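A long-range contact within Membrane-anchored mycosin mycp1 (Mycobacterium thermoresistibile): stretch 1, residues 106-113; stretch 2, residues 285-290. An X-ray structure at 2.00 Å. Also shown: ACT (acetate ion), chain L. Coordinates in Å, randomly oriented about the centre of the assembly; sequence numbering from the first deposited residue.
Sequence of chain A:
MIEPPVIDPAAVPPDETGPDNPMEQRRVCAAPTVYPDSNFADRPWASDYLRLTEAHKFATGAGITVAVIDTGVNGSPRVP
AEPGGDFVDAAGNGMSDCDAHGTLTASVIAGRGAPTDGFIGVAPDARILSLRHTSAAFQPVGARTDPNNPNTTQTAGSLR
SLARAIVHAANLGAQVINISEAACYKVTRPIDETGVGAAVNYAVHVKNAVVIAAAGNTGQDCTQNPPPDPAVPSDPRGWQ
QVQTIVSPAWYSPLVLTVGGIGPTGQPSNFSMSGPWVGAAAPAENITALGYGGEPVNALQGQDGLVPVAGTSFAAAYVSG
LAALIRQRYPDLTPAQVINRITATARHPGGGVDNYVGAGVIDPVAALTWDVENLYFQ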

# COMPACT_ATOMS: atom_id res chain seq x y z
N ALA A 106 -8.93 2.52 -1.61
CA ALA A 106 -9.40 3.80 -1.10
C ALA A 106 -10.60 3.63 -0.17
O ALA A 106 -10.68 4.33 0.87
N SER A 107 -11.49 2.68 -0.49
CA SER A 107 -12.68 2.43 0.34
C SER A 107 -12.32 1.90 1.72
O SER A 107 -12.98 2.24 2.71
N VAL A 108 -11.28 1.07 1.79
CA VAL A 108 -10.82 0.52 3.07
C VAL A 108 -10.22 1.62 3.96
O VAL A 108 -10.50 1.68 5.17
N ILE A 109 -9.44 2.52 3.36
CA ILE A 109 -8.81 3.64 4.06
C ILE A 109 -9.90 4.63 4.58
O ILE A 109 -9.94 4.95 5.76
N ALA A 110 -10.78 5.07 3.69
CA ALA A 110 -11.64 6.22 3.97
C ALA A 110 -13.09 6.09 3.48
O ALA A 110 -13.80 7.09 3.40
N GLY A 111 -13.54 4.88 3.21
CA GLY A 111 -14.90 4.68 2.75
C GLY A 111 -15.92 5.15 3.77
O GLY A 111 -15.78 4.88 4.96
N ARG A 112 -16.94 5.85 3.31
CA ARG A 112 -18.02 6.30 4.18
C ARG A 112 -19.01 5.19 4.53
O ARG A 112 -19.16 4.21 3.79
N GLY A 113 -19.72 5.37 5.64
CA GLY A 113 -20.75 4.42 6.07
C GLY A 113 -22.05 4.58 5.29
O GLY A 113 -22.20 5.53 4.52
N ASN A 285 -9.84 -12.24 2.39
CA ASN A 285 -11.30 -12.30 2.56
C ASN A 285 -11.86 -10.93 2.92
O ASN A 285 -12.65 -10.77 3.87
N ILE A 286 -11.42 -9.95 2.14
CA ILE A 286 -11.70 -8.54 2.38
C ILE A 286 -13.06 -8.14 1.78
O ILE A 286 -13.49 -8.65 0.73
N THR A 287 -13.76 -7.28 2.51
CA THR A 287 -14.94 -6.58 2.01
C THR A 287 -14.55 -5.14 1.80
O THR A 287 -13.86 -4.54 2.64
N ALA A 288 -14.97 -4.58 0.68
CA ALA A 288 -14.64 -3.21 0.34
C ALA A 288 -15.82 -2.63 -0.43
O ALA A 288 -16.91 -3.25 -0.47
N LEU A 289 -15.65 -1.43 -0.99
CA LEU A 289 -16.65 -0.82 -1.86
C LEU A 289 -16.17 -0.70 -3.29
O LEU A 289 -14.98 -0.54 -3.56
N GLY A 290 -17.12 -0.79 -4.22
CA GLY A 290 -16.85 -0.71 -5.64
C GLY A 290 -17.07 0.68 -6.22
O GLY A 290 -17.10 1.69 -5.48

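This is a small, largely buried contact between a helix and a short strand with its flanking loop, held by one serine-to-backbone hydrogen bond and bordered by apolar side chains; it buries 214 Å² summed over both sides and joins residues at least 177 positions apart in sequence.

S107 lies at the centre of the evidence. Its CA is 5.6 Å from the CA of L289, its CA-to-CB bond points toward the other stretch, and its p rotamer (chi1 77°) brings the hydroxyl to the strand backbone. L289 N donates to S107 OG at 2.9 Å with an N-H...acceptor angle of 172°, a short and nearly linear bond. So close an approach also sets S107 OG 3.4 Å from A288 CB, and S107 CB 3.6 Å from L289 CB.

One helical residue further on, V108 (t, chi1 167°) points sideways, yet its CG2 reaches the other stretch. That methyl lies 4.2 Å from A288 CB and 4.3 Å from I286 CG2, an apolar cluster at van der Waals range; V108 CG2 is also 4.2 Å from T287 O. I286 (m, m) directs its CA-to-CB bond toward the helix.

L289 (m, t) starts sideways but extends CD1 along the loop that follows the helix, 4.5 Å from G111 CA and 4.2 Å from R112 O. Space is limited at G111: an ideal CB there would fall 3.5 Å from L289 CD1 and only 2.4 Å from S107 O, a clash within its own stretch.

The end of R112 leads away from the contact, and R112 NH1 instead donates to A110 O at 2.8 Å (152°). At the exposed start of the second stretch, N285 ND2 makes a weak hydrogen bond to acetate OXT at 3.3 Å; the ion, probably from the crystallisation liquor, does not bridge the stretches.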

# COMPACT_ATOMS: atom_id res chain seq x y z
CB ALA A 106 -9.74 4.76 -2.25
CB SER A 107 -13.69 1.51 -0.34
OG SER A 107 -13.29 0.15 -0.28
CB VAL A 108 -9.83 -0.67 2.84
CG1 VAL A 108 -9.10 -1.04 4.12
CG2 VAL A 108 -10.56 -1.89 2.31
CB ILE A 109 -7.85 4.41 3.12
CG1 ILE A 109 -6.69 3.51 2.66
CG2 ILE A 109 -7.33 5.68 3.79
CD1 ILE A 109 -5.82 4.11 1.56
CB ALA A 110 -11.00 7.47 3.40
CB ARG A 112 -18.76 7.47 3.52
CG ARG A 112 -18.11 8.82 3.78
CD ARG A 112 -16.75 8.92 3.14
NE ARG A 112 -16.31 10.30 3.11
CZ ARG A 112 -15.05 10.71 3.07
NH1 ARG A 112 -14.04 9.84 3.00
NH2 ARG A 112 -14.80 12.01 3.05
CB ASN A 285 -11.67 -13.38 3.60
CG ASN A 285 -11.25 -14.78 3.18
OD1 ASN A 285 -10.38 -15.39 3.79
ND2 ASN A 285 -11.88 -15.29 2.14
CB ILE A 286 -10.54 -7.67 1.83
CG1 ILE A 286 -9.22 -7.94 2.57
CG2 ILE A 286 -10.86 -6.18 1.86
CD1 ILE A 286 -9.29 -7.76 4.07
CB THR A 287 -16.08 -6.68 3.01
OG1 THR A 287 -16.42 -8.06 3.15
CG2 THR A 287 -17.30 -5.88 2.59
CB ALA A 288 -13.34 -3.20 -0.48
CB LEU A 289 -17.03 0.58 -1.36
CG LEU A 289 -17.48 0.72 0.11
CD1 LEU A 289 -17.81 2.19 0.41
CD2 LEU A 289 -18.65 -0.19 0.40
C ACT L . -15.47 -13.55 1.71
O ACT L . -16.19 -12.66 2.25
OXT ACT L . -14.37 -13.31 1.12
CH3 ACT L . -15.96 -14.97 1.78